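Local coordinates for peptidoglycan-N-acetylmuramic acid deacetylase PdaC (Bacillus subtilis subsp. subtilis str. 168, PDB 6H8N), which deacetylates N-acetylmuramic acid residues in peptidoglycan, a modification that confers lysozyme resistance, through its metal-binding polysaccharide deacetylase domain, at residues A[27-32]-A[39-44]; A[89-94]-A[99-104]; A[148-153]-A[179-184]; A[33-38]-A[168-173]; A[56-59]-A[64-67]. The protein carries 1 engineered substitution. All blocks are in the same frame, centred on the assembly; numbering follows the deposited sequence.

Contact 1 (A[27-32]-A[39-44]); sequences QILDSL and ATFFVL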
# COMPACT_ATOMS: atom_id res chain seq x y z
N GLN A 27 -12.11 4.78 8.31
CA GLN A 27 -12.60 3.52 8.85
C GLN A 27 -11.50 2.46 8.83
O GLN A 27 -11.32 1.72 9.80
CB GLN A 27 -13.81 3.08 8.02
CG GLN A 27 -14.51 1.87 8.55
CD GLN A 27 -15.60 1.37 7.62
OE1 GLN A 27 -16.36 2.14 7.05
NE2 GLN A 27 -15.66 0.07 7.48
N ILE A 28 -10.73 2.40 7.73
CA ILE A 28 -9.63 1.45 7.63
C ILE A 28 -8.55 1.77 8.66
O ILE A 28 -8.02 0.88 9.32
CB ILE A 28 -9.09 1.44 6.19
CG1 ILE A 28 -10.15 0.86 5.24
CG2 ILE A 28 -7.77 0.68 6.09
CD1 ILE A 28 -9.91 1.16 3.79
N LEU A 29 -8.21 3.05 8.81
CA LEU A 29 -7.24 3.46 9.82
C LEU A 29 -7.72 3.07 11.21
O LEU A 29 -6.93 2.62 12.04
CB LEU A 29 -6.98 4.96 9.75
CG LEU A 29 -6.20 5.40 8.50
CD1 LEU A 29 -6.26 6.91 8.36
CD2 LEU A 29 -4.76 4.93 8.56
N ASP A 30 -9.02 3.21 11.48
CA ASP A 30 -9.59 2.78 12.76
C ASP A 30 -9.40 1.29 12.97
O ASP A 30 -9.03 0.85 14.07
CB ASP A 30 -11.09 3.09 12.83
CG ASP A 30 -11.41 4.56 13.00
OD1 ASP A 30 -10.52 5.39 13.26
OD2 ASP A 30 -12.62 4.88 12.88
N SER A 31 -9.67 0.49 11.94
CA SER A 31 -9.53 -0.96 12.04
C SER A 31 -8.08 -1.34 12.32
O SER A 31 -7.79 -2.20 13.15
CB SER A 31 -9.99 -1.64 10.75
OG SER A 31 -11.34 -1.39 10.43
N LEU A 32 -7.14 -0.74 11.58
CA LEU A 32 -5.74 -1.03 11.79
C LEU A 32 -5.33 -0.69 13.22
O LEU A 32 -4.63 -1.47 13.88
CB LEU A 32 -4.88 -0.25 10.79
CG LEU A 32 -4.99 -0.70 9.34
CD1 LEU A 32 -4.41 0.36 8.40
CD2 LEU A 32 -4.30 -2.05 9.14
N ALA A 39 -0.40 -0.61 7.65
CA ALA A 39 -0.58 -0.85 6.22
C ALA A 39 0.17 0.22 5.44
O ALA A 39 0.83 1.10 6.01
CB ALA A 39 -2.06 -0.87 5.86
N THR A 40 0.07 0.13 4.12
CA THR A 40 0.72 1.06 3.22
C THR A 40 -0.34 1.64 2.30
O THR A 40 -1.11 0.88 1.70
CB THR A 40 1.79 0.35 2.37
OG1 THR A 40 2.66 -0.39 3.25
CG2 THR A 40 2.62 1.35 1.60
N PHE A 41 -0.41 2.96 2.22
CA PHE A 41 -1.42 3.68 1.46
C PHE A 41 -0.75 4.34 0.28
O PHE A 41 0.14 5.19 0.46
CB PHE A 41 -2.10 4.73 2.35
CG PHE A 41 -2.92 4.13 3.45
CD1 PHE A 41 -2.33 3.72 4.63
CD2 PHE A 41 -4.29 3.92 3.28
CE1 PHE A 41 -3.10 3.12 5.64
CE2 PHE A 41 -5.05 3.31 4.27
CZ PHE A 41 -4.46 2.93 5.45
N PHE A 42 -1.16 3.95 -0.93
CA PHE A 42 -0.65 4.53 -2.17
C PHE A 42 -1.66 5.58 -2.59
O PHE A 42 -2.77 5.26 -3.05
CB PHE A 42 -0.44 3.42 -3.20
CG PHE A 42 0.73 2.55 -2.86
CD1 PHE A 42 2.00 2.91 -3.25
CD2 PHE A 42 0.57 1.40 -2.08
CE1 PHE A 42 3.10 2.13 -2.91
CE2 PHE A 42 1.67 0.62 -1.74
CZ PHE A 42 2.93 0.98 -2.17
N VAL A 43 -1.28 6.83 -2.40
CA VAL A 43 -2.20 7.96 -2.43
C VAL A 43 -2.09 8.72 -3.74
O VAL A 43 -1.02 8.82 -4.36
CB VAL A 43 -1.97 8.92 -1.23
CG1 VAL A 43 -2.20 8.18 0.10
CG2 VAL A 43 -0.59 9.54 -1.27
N LEU A 44 -3.23 9.28 -4.15
CA LEU A 44 -3.31 10.19 -5.28
C LEU A 44 -3.00 11.60 -4.82
O LEU A 44 -3.58 12.08 -3.85
CB LEU A 44 -4.71 10.14 -5.89
CG LEU A 44 -4.97 8.92 -6.74
CD1 LEU A 44 -6.44 8.81 -7.08
CD2 LEU A 44 -4.17 8.94 -8.03
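The ring of F41 points from strand 40-43 toward the face of helix 22-35 formed by I28, L29 and L32, which receive its outer end. L32 comes at it from the opposite direction, its CD1 lying at the ring edge, 3.9 Å from F41 CZ. I28 slides past the ring and puts its branch methyl CG2 at the ring edge too, on the CE2 side of CZ, 4.1 Å from F41 CZ. The shortest approach to the ring is from L29, whose CD2 arrives obliquely, 3.7 Å from F41 CZ. Beside this group, L32 CD1 also rests on the methyl of A39, at 3.7 Å from its CB, and L32 thus touches both A39 and F41. F41 holds CG anti to its carbonyl carbon (chi1 -67°), which extends the phenyl group away from the strand backbone toward the helix.

The next shell packs round the ring. F16 of strand 11-17 lies with its ring plane tilted only about 20° from that of F41, and M58 of helix 52-60 packs on F41 as well. A39 N is held by N63 OD1. About 8 Å separates the side chain of F41 from that of S17, the engineered residue at the position inferred to hold the proton acceptor.

Helix 27-32 runs nearly antiparallel to strand 40-43, at 164°, with the axes 11.7 Å apart, within the beta-alpha-beta unit of strand 11-17, helix 22-35 and strand 40-43. Strand 40-43 pairs in parallel with 11-17 and 64-67, while helices 52-60 and 163-178 pack against helix 22-35.

Contact 2 (A[89-94]-A[99-104]); sequences DTQDII and GYRPTL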
# COMPACT_ATOMS: atom_id res chain seq x y z
N ASP A 89 4.69 15.92 -8.88
CA ASP A 89 3.67 16.75 -8.26
C ASP A 89 3.11 16.09 -7.01
O ASP A 89 2.74 16.78 -6.05
CB ASP A 89 2.51 17.03 -9.22
CG ASP A 89 2.84 18.02 -10.31
OD1 ASP A 89 3.89 18.70 -10.22
OD2 ASP A 89 2.03 18.12 -11.26
N THR A 90 3.02 14.76 -7.02
CA THR A 90 2.51 14.03 -5.87
C THR A 90 3.52 13.99 -4.74
O THR A 90 3.16 14.20 -3.58
CB THR A 90 2.06 12.64 -6.33
OG1 THR A 90 1.02 12.82 -7.30
CG2 THR A 90 1.52 11.82 -5.16
N GLN A 91 4.81 13.81 -5.06
CA GLN A 91 5.85 13.97 -4.04
C GLN A 91 5.75 15.36 -3.42
O GLN A 91 5.82 15.52 -2.20
CB GLN A 91 7.25 13.79 -4.64
CG GLN A 91 7.58 12.43 -5.17
CD GLN A 91 7.62 11.36 -4.13
OE1 GLN A 91 6.62 10.69 -3.86
NE2 GLN A 91 8.78 11.16 -3.52
N ASP A 92 5.55 16.38 -4.26
CA ASP A 92 5.58 17.75 -3.78
C ASP A 92 4.44 18.05 -2.83
O ASP A 92 4.65 18.70 -1.79
CB ASP A 92 5.56 18.73 -4.97
CG ASP A 92 6.85 18.73 -5.77
OD1 ASP A 92 7.86 18.17 -5.30
OD2 ASP A 92 6.84 19.30 -6.89
N ILE A 93 3.22 17.60 -3.13
CA ILE A 93 2.11 17.91 -2.22
C ILE A 93 2.28 17.17 -0.90
O ILE A 93 2.00 17.71 0.18
CB ILE A 93 0.73 17.67 -2.88
CG1 ILE A 93 -0.41 18.25 -2.02
CG2 ILE A 93 0.45 16.17 -3.10
CD1 ILE A 93 -0.39 19.77 -1.91
N ILE A 94 2.75 15.92 -0.96
CA ILE A 94 2.97 15.17 0.28
C ILE A 94 4.02 15.88 1.13
O ILE A 94 3.86 16.04 2.34
CB ILE A 94 3.34 13.72 -0.04
CG1 ILE A 94 2.15 13.02 -0.68
CG2 ILE A 94 3.84 12.98 1.21
CD1 ILE A 94 2.50 11.69 -1.31
N GLY A 99 6.16 17.03 5.19
CA GLY A 99 7.60 16.86 5.26
C GLY A 99 8.09 15.46 4.99
O GLY A 99 9.28 15.20 5.19
N TYR A 100 7.21 14.55 4.57
CA TYR A 100 7.58 13.17 4.27
C TYR A 100 7.83 13.02 2.77
O TYR A 100 7.12 13.60 1.95
CB TYR A 100 6.40 12.29 4.68
CG TYR A 100 6.46 10.78 4.53
CD1 TYR A 100 6.78 9.97 5.63
CD2 TYR A 100 6.03 10.15 3.37
CE1 TYR A 100 6.75 8.58 5.54
CE2 TYR A 100 6.06 8.76 3.24
CZ TYR A 100 6.36 7.97 4.35
OH TYR A 100 6.31 6.56 4.30
N ARG A 101 8.87 12.26 2.44
CA ARG A 101 9.22 11.94 1.06
C ARG A 101 9.01 10.45 0.82
O ARG A 101 9.82 9.62 1.24
CB ARG A 101 10.68 12.31 0.78
CG ARG A 101 11.08 11.97 -0.65
CD ARG A 101 12.44 12.55 -1.05
NE ARG A 101 13.54 11.98 -0.27
CZ ARG A 101 14.83 12.17 -0.54
NH1 ARG A 101 15.75 11.61 0.23
NH2 ARG A 101 15.20 12.92 -1.58
N PRO A 102 7.95 10.05 0.12
CA PRO A 102 7.77 8.62 -0.20
C PRO A 102 8.96 8.08 -0.97
O PRO A 102 9.56 8.78 -1.79
CB PRO A 102 6.51 8.60 -1.06
CG PRO A 102 5.74 9.81 -0.61
CD PRO A 102 6.82 10.86 -0.34
N THR A 103 9.27 6.81 -0.71
CA THR A 103 10.25 6.08 -1.49
C THR A 103 9.62 5.05 -2.41
O THR A 103 10.28 4.59 -3.34
CB THR A 103 11.25 5.36 -0.58
OG1 THR A 103 10.54 4.45 0.24
CG2 THR A 103 11.99 6.35 0.31
N LEU A 104 8.34 4.72 -2.20
CA LEU A 104 7.64 3.72 -2.98
C LEU A 104 6.70 4.39 -3.97
O LEU A 104 5.98 5.33 -3.61
CB LEU A 104 6.80 2.82 -2.07
CG LEU A 104 7.52 2.11 -0.92
CD1 LEU A 104 6.51 1.38 -0.05
CD2 LEU A 104 8.55 1.16 -1.47
O HOH W 1 7.62 14.12 -0.81
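G99, where the chain leaves helix 80-98 with positive phi (71°), brings its N to 3.8 Å from I94 O as the loop folds back on I94 and Q91. Y100 contributes its carbonyl first: I94 CG2 lies 3.4 Å from Y100 O, and a water donates to both Q91 O (2.7 Å) and Y100 O (2.9 Å), tying loop backbone to helix backbone. The ring of Y100 meets I94 CG2 obliquely, and its hydroxyl is hydrogen-bonded to V65 N on strand 64-67. R101 sets its CG 3.8 Å from Q91 NE2.

P102 receives the rest of the contact. Q91, bent at chi2 (-65°), brings its amide end against the pyrrolidine ring, and NE2 donates to P102 O at 3.0 Å with an N-H...O angle of 160°. The other amide atom, Q91 OE1, lies 3.5 Å from P102 CG and accepts from N67 ND2, so both amide ends are held and the amide's orientation is fixed. I94 CD1 packs on P102 CG at 3.8 Å.

After T103 the chain enters strand 104-105, which pairs in parallel with 123-124, while the backbone of L104 bonds to N67 of strand 64-67; helix 52-60 meets I94 and Y100 through L55 and L59.

Contact 3 (A[148-153]-A[179-184]); sequences NQAGDG and QGYQLV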
# COMPACT_ATOMS: atom_id res chain seq x y z
N ASN A 148 -8.88 -16.42 0.95
CA ASN A 148 -8.50 -17.67 0.30
C ASN A 148 -7.09 -17.59 -0.28
O ASN A 148 -6.43 -18.63 -0.41
CB ASN A 148 -9.51 -18.04 -0.78
CG ASN A 148 -10.83 -18.49 -0.20
OD1 ASN A 148 -10.93 -18.79 0.98
ND2 ASN A 148 -11.85 -18.51 -1.04
N GLN A 149 -6.61 -16.40 -0.63
CA GLN A 149 -5.30 -16.23 -1.24
C GLN A 149 -4.24 -15.73 -0.27
O GLN A 149 -3.05 -15.71 -0.63
CB GLN A 149 -5.41 -15.26 -2.42
CG GLN A 149 -6.27 -15.79 -3.56
CD GLN A 149 -6.54 -14.74 -4.61
OE1 GLN A 149 -5.62 -14.21 -5.24
NE2 GLN A 149 -7.82 -14.43 -4.82
N ALA A 150 -4.62 -15.31 0.92
CA ALA A 150 -3.65 -14.75 1.85
C ALA A 150 -2.62 -15.81 2.24
O ALA A 150 -2.92 -17.00 2.32
CB ALA A 150 -4.37 -14.25 3.11
N GLY A 151 -1.40 -15.35 2.47
CA GLY A 151 -0.34 -16.22 2.96
C GLY A 151 0.82 -15.36 3.38
O GLY A 151 0.89 -14.18 3.06
N ASP A 152 1.73 -15.98 4.13
CA ASP A 152 2.93 -15.29 4.57
C ASP A 152 3.66 -14.67 3.39
O ASP A 152 3.81 -15.29 2.33
CB ASP A 152 3.85 -16.29 5.26
CG ASP A 152 5.17 -15.66 5.65
OD1 ASP A 152 5.18 -14.84 6.58
OD2 ASP A 152 6.18 -16.01 4.99
N GLY A 153 4.12 -13.44 3.61
CA GLY A 153 4.94 -12.72 2.67
C GLY A 153 4.20 -12.08 1.52
O GLY A 153 4.84 -11.46 0.68
N GLN A 179 -5.58 -14.98 12.84
CA GLN A 179 -4.73 -16.06 12.35
C GLN A 179 -3.26 -15.89 12.73
O GLN A 179 -2.45 -16.77 12.39
CB GLN A 179 -4.84 -16.19 10.82
CG GLN A 179 -6.16 -16.76 10.36
CD GLN A 179 -6.13 -17.04 8.90
OE1 GLN A 179 -5.06 -17.26 8.34
NE2 GLN A 179 -7.30 -17.06 8.26
N GLY A 180 -2.89 -14.81 13.41
CA GLY A 180 -1.52 -14.65 13.85
C GLY A 180 -0.60 -13.92 12.90
O GLY A 180 0.62 -13.93 13.12
N TYR A 181 -1.12 -13.31 11.84
CA TYR A 181 -0.27 -12.50 10.98
C TYR A 181 0.10 -11.19 11.64
O TYR A 181 -0.71 -10.56 12.31
CB TYR A 181 -1.01 -12.16 9.69
CG TYR A 181 -1.17 -13.26 8.71
CD1 TYR A 181 -2.26 -14.11 8.77
CD2 TYR A 181 -0.25 -13.44 7.69
CE1 TYR A 181 -2.44 -15.11 7.84
CE2 TYR A 181 -0.41 -14.44 6.76
CZ TYR A 181 -1.50 -15.28 6.84
OH TYR A 181 -1.64 -16.25 5.89
N GLN A 182 1.34 -10.76 11.40
CA GLN A 182 1.78 -9.40 11.63
C GLN A 182 1.46 -8.60 10.38
O GLN A 182 1.91 -8.94 9.28
CB GLN A 182 3.28 -9.36 11.92
CG GLN A 182 3.68 -10.18 13.13
CD GLN A 182 5.16 -10.42 13.20
OE1 GLN A 182 5.86 -9.81 14.00
NE2 GLN A 182 5.66 -11.29 12.34
N LEU A 183 0.65 -7.56 10.54
CA LEU A 183 0.28 -6.67 9.45
C LEU A 183 1.33 -5.57 9.37
O LEU A 183 1.34 -4.65 10.19
CB LEU A 183 -1.12 -6.10 9.68
CG LEU A 183 -2.29 -7.01 9.26
CD1 LEU A 183 -2.25 -8.38 9.90
CD2 LEU A 183 -3.60 -6.30 9.55
N VAL A 184 2.18 -5.66 8.36
CA VAL A 184 3.37 -4.82 8.25
C VAL A 184 3.27 -3.93 7.02
O VAL A 184 2.50 -4.19 6.09
CB VAL A 184 4.66 -5.67 8.24
CG1 VAL A 184 4.69 -6.59 9.45
CG2 VAL A 184 4.76 -6.50 6.99
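Y181 follows the Schellman motif that ends helix 163-178 and sets the edge and hydroxyl of its phenol against A150, G151 and D152, the turn leading from helix 139-149 toward strand 155-159. G180 forms the motif, with positive phi (91°) and two bonds back into the last helical turn. From there Y181 turns its side chain toward the other turn, CG anti to the carbonyl carbon (chi1 -74°).

The backbone of G151 meets the phenol most closely: Y181 OH is 3.2 Å from G151 CA and 3.5 Å from G151 N. Farther along the same edge, Y181 CE2 lies 3.7 Å from D152 N, which sits in the plane of the ring, and equally far from G151 C. The preceding residue, A150, brings its carbonyl carbon to 3.8 Å from Y181 OH. This is van der Waals packing of a ring edge along a peptide, without a hydrogen bond between the two segments. The phenol is further placed by a cation-pi contact with K10.

D152 belongs to the turn through its backbone, while its carboxylate is directed to other partners: OD2 forms a salt bridge with R196 and OD1 accepts from V11 N. Its carbonyl binds a glycerol molecule, probably picked up during crystallisation.

The contact lies near the protein surface, away from the zinc site and the catalytic residues inferred from relatives. A150 and Y181 both pack on L176 of helix 163-178 and on I12 of strand 11-17, so the two turns close over the beginning of that strand; helix 186-197 reaches the turn through R196.

Contact 4 (A[33-38]-A[168-173]); sequences KKYKGH and AADEII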
# COMPACT_ATOMS: atom_id res chain seq x y z
N LYS A 33 -5.76 0.47 13.72
CA LYS A 33 -5.40 0.87 15.07
C LYS A 33 -5.99 -0.09 16.09
O LYS A 33 -5.29 -0.50 17.04
CB LYS A 33 -5.86 2.31 15.30
CG LYS A 33 -5.57 2.84 16.69
CD LYS A 33 -5.65 4.37 16.73
CE LYS A 33 -6.95 4.93 16.20
NZ LYS A 33 -6.97 6.45 16.26
N LYS A 34 -7.25 -0.49 15.91
CA LYS A 34 -7.92 -1.39 16.85
C LYS A 34 -7.20 -2.72 16.94
O LYS A 34 -7.02 -3.27 18.04
CB LYS A 34 -9.36 -1.61 16.39
CG LYS A 34 -10.15 -2.64 17.23
CD LYS A 34 -11.56 -2.81 16.66
CE LYS A 34 -12.30 -3.99 17.27
NZ LYS A 34 -13.68 -4.14 16.69
N TYR A 35 -6.77 -3.26 15.81
CA TYR A 35 -6.13 -4.57 15.77
C TYR A 35 -4.61 -4.49 15.82
O TYR A 35 -3.94 -5.51 15.69
CB TYR A 35 -6.63 -5.36 14.56
CG TYR A 35 -8.08 -5.75 14.70
CD1 TYR A 35 -8.47 -6.72 15.62
CD2 TYR A 35 -9.07 -5.14 13.94
CE1 TYR A 35 -9.80 -7.07 15.77
CE2 TYR A 35 -10.41 -5.49 14.08
CZ TYR A 35 -10.77 -6.45 14.99
OH TYR A 35 -12.09 -6.80 15.14
N LYS A 36 -4.06 -3.30 16.06
CA LYS A 36 -2.63 -3.11 16.26
C LYS A 36 -1.82 -3.57 15.05
O LYS A 36 -0.78 -4.22 15.16
CB LYS A 36 -2.16 -3.77 17.57
CG LYS A 36 -2.87 -3.18 18.80
CD LYS A 36 -2.16 -3.55 20.10
CE LYS A 36 -2.67 -2.69 21.27
NZ LYS A 36 -4.13 -2.84 21.49
N GLY A 37 -2.30 -3.21 13.86
CA GLY A 37 -1.60 -3.48 12.63
C GLY A 37 -1.30 -2.19 11.88
O GLY A 37 -1.80 -1.11 12.22
N HIS A 38 -0.47 -2.31 10.85
CA HIS A 38 -0.14 -1.19 9.97
C HIS A 38 -0.37 -1.60 8.54
O HIS A 38 -0.52 -2.79 8.23
CB HIS A 38 1.30 -0.70 10.18
CG HIS A 38 1.52 -0.09 11.52
ND1 HIS A 38 2.46 -0.55 12.40
CD2 HIS A 38 0.88 0.93 12.14
CE1 HIS A 38 2.42 0.17 13.51
NE2 HIS A 38 1.46 1.07 13.38
N ALA A 168 -14.95 -4.64 3.90
CA ALA A 168 -14.17 -5.85 3.70
C ALA A 168 -12.83 -5.77 4.42
O ALA A 168 -12.39 -6.74 5.03
CB ALA A 168 -13.97 -6.12 2.21
N ALA A 169 -12.16 -4.61 4.33
CA ALA A 169 -10.85 -4.47 4.96
C ALA A 169 -10.94 -4.67 6.46
O ALA A 169 -10.03 -5.26 7.06
CB ALA A 169 -10.26 -3.09 4.64
N ASP A 170 -11.99 -4.18 7.11
CA ASP A 170 -12.12 -4.41 8.55
C ASP A 170 -12.15 -5.90 8.86
O ASP A 170 -11.46 -6.36 9.78
CB ASP A 170 -13.37 -3.75 9.11
CG ASP A 170 -13.53 -3.98 10.60
OD1 ASP A 170 -12.81 -3.34 11.40
OD2 ASP A 170 -14.35 -4.85 11.00
N GLU A 171 -12.96 -6.66 8.13
CA GLU A 171 -13.07 -8.09 8.36
C GLU A 171 -11.76 -8.81 8.03
O GLU A 171 -11.35 -9.72 8.75
CB GLU A 171 -14.24 -8.66 7.56
CG GLU A 171 -14.41 -10.14 7.73
CD GLU A 171 -15.72 -10.69 7.22
OE1 GLU A 171 -16.61 -9.90 6.86
OE2 GLU A 171 -15.83 -11.92 7.19
N ILE A 172 -11.09 -8.40 6.95
CA ILE A 172 -9.80 -8.99 6.59
C ILE A 172 -8.77 -8.73 7.67
O ILE A 172 -8.01 -9.62 8.06
CB ILE A 172 -9.35 -8.46 5.21
CG1 ILE A 172 -10.23 -9.04 4.10
CG2 ILE A 172 -7.86 -8.73 4.97
CD1 ILE A 172 -10.20 -8.22 2.85
N ILE A 173 -8.70 -7.50 8.15
CA ILE A 173 -7.76 -7.16 9.22
C ILE A 173 -8.02 -8.01 10.45
O ILE A 173 -7.10 -8.57 11.06
CB ILE A 173 -7.84 -5.66 9.53
CG1 ILE A 173 -7.24 -4.84 8.37
CG2 ILE A 173 -7.13 -5.33 10.86
CD1 ILE A 173 -7.65 -3.39 8.37
O HOH W 2 -13.68 -2.80 13.91
O HOH W 3 -14.08 -5.73 13.63
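Y35 and I173 make the apolar part of this helix-to-helix contact. The branch of I173 anti to the backbone N, the methyl CG2, is the one that reaches the tyrosine, near its root, 3.6 Å from Y35 CD2 and 3.7 Å from Y35 CB, with the two side chains set obliquely to each other. K34 backs the tyrosine within its own helix, its CG 4.2 Å above the plane of the Y35 ring, over its centre.

The polar part turns on D170. Its CG is anti to the backbone N (chi1 180°), and OD1 comes to the edge of the Y35 ring, 4.2 Å from CE2, with carboxylate and ring planes 53° apart. Two waters carry the hydrogen bonding across. One accepts from K34 NZ and donates to D170 OD1 at 2.7 Å. The second, in the plane of the Y35 ring, bonds to Y35 OH at 2.7 Å, donates to D170 OD2 at 2.8 Å and is only weakly held by K34 NZ. K34 NZ and D170 OD1, of opposite charge, remain 5.4 Å apart, so the two groups are linked by water and not by a direct salt bridge.

Second partners fix the polar ends: D170 OD1 is also hydrogen-bonded to S31 OG, and Y35 OH to K174 NZ.

Near the C-terminal end of helix 22-35, a Schellman motif at K36 (phi 59°) follows Y35. Helix 163-178 lies alongside, between helix 22-35 and helix 139-149, and I173 and A169 reach down to L14 and F16 of strand 11-17.

Contact 5 (A[56-59]-A[64-67]); sequences IRML and EVGN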
# COMPACT_ATOMS: atom_id res chain seq x y z
N ILE A 56 -1.86 13.23 7.22
CA ILE A 56 -1.24 13.36 8.53
C ILE A 56 -1.64 12.21 9.44
O ILE A 56 -0.80 11.62 10.13
CB ILE A 56 -1.53 14.74 9.15
CG1 ILE A 56 -0.92 15.88 8.32
CG2 ILE A 56 -1.03 14.79 10.60
CD1 ILE A 56 0.57 15.83 8.19
N ARG A 57 -2.93 11.86 9.46
CA ARG A 57 -3.38 10.79 10.34
C ARG A 57 -2.71 9.46 10.00
O ARG A 57 -2.25 8.73 10.89
CB ARG A 57 -4.90 10.66 10.31
CG ARG A 57 -5.38 9.60 11.29
CD ARG A 57 -6.89 9.42 11.40
NE ARG A 57 -7.04 8.23 12.22
CZ ARG A 57 -8.04 7.36 12.19
NH1 ARG A 57 -9.10 7.57 11.43
NH2 ARG A 57 -7.95 6.27 12.94
N MET A 58 -2.65 9.11 8.71
CA MET A 58 -2.09 7.81 8.39
C MET A 58 -0.63 7.73 8.79
O MET A 58 -0.17 6.69 9.29
CB MET A 58 -2.32 7.43 6.92
CG MET A 58 -1.74 8.33 5.92
SD MET A 58 -2.20 7.84 4.21
CE MET A 58 -3.97 7.85 4.15
N LEU A 59 0.12 8.83 8.63
CA LEU A 59 1.53 8.87 9.05
C LEU A 59 1.65 8.84 10.57
O LEU A 59 2.51 8.14 11.11
CB LEU A 59 2.20 10.13 8.51
CG LEU A 59 2.46 10.17 7.01
CD1 LEU A 59 2.89 11.60 6.62
CD2 LEU A 59 3.52 9.18 6.62
N GLU A 64 2.72 3.46 6.27
CA GLU A 64 3.61 3.92 5.22
C GLU A 64 2.78 4.53 4.11
O GLU A 64 1.65 4.10 3.85
CB GLU A 64 4.46 2.76 4.70
CG GLU A 64 5.50 3.18 3.66
CD GLU A 64 6.53 2.12 3.37
OE1 GLU A 64 6.28 0.92 3.57
OE2 GLU A 64 7.63 2.49 2.88
N VAL A 65 3.33 5.55 3.45
CA VAL A 65 2.67 6.25 2.36
C VAL A 65 3.52 6.12 1.11
O VAL A 65 4.71 6.44 1.12
CB VAL A 65 2.41 7.72 2.70
CG1 VAL A 65 1.85 8.48 1.49
CG2 VAL A 65 1.46 7.80 3.87
N GLY A 66 2.88 5.70 0.02
CA GLY A 66 3.50 5.62 -1.28
C GLY A 66 2.80 6.52 -2.28
O GLY A 66 1.71 7.02 -2.03
N ASN A 67 3.45 6.72 -3.41
CA ASN A 67 2.99 7.63 -4.45
C ASN A 67 2.21 6.87 -5.52
O ASN A 67 2.72 5.90 -6.08
CB ASN A 67 4.26 8.27 -5.04
CG ASN A 67 3.99 9.34 -6.08
OD1 ASN A 67 3.15 9.21 -6.98
ND2 ASN A 67 4.78 10.41 -6.01
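V65 CG2 is wedged between two residues of helix 52-60, M58 and L59, and this one methyl makes the tight part of the contact. M58 SD lies 3.7 Å from V65 CG2, and M58 CG follows at 3.8 Å; the two side chains cross at about a right angle. From the other helix position L59 CD2 reaches the same methyl, also at 3.7 Å, again crossing at about a right angle. M58 keeps its CG in the crowded position between backbone N and carbonyl carbon (chi1 61°), which brings the sulfur against V65. With CG1 of V65 anti to the backbone N (chi1 174°), CG2 is left anti to the carbonyl carbon and faces the helix.

Helix 52-60 and strand 64-67 are consecutive elements of the beta/alpha fold of the NodB homology domain, joined by a short turn. Strand 64-67 is parallel to 40-43, and M58 and V65 both also pack on V43 of that strand. N63 of the turn ties it back to the helix by donating ND2 to M58 O.

The looser side is partly open to solvent and mixes polar and apolar groups. E64 points away from the helix, its OE2 hydrogen-bonded to S187 OG. L59 is itself partly exposed and lies against S98 of helix 80-98. On the outer side of the helix R57 forms salt bridges to D30 and E61.

Contacts 1 and 5 lie about 8 Å apart by centres on neighbouring parallel strands, joined by F41 O and G66 N at 2.8 Å. Contact 2 extends this group, with V43 CG2 3.8 Å from I94 CD1 and L104 O 2.9 Å from N67 N. Contact 4 shares helix 22-35 with contact 1, and contact 3 joins contact 4 through L183 O and H38 N at 3.0 Å. Contacts 2 and 3 lie on opposite sides of the chain's centre, their centres about 28 Å apart. The zinc ion, bound by D18, H68 and H72, is about 11 Å from the F41 side chain and about 13 Å from those of V65 and I94.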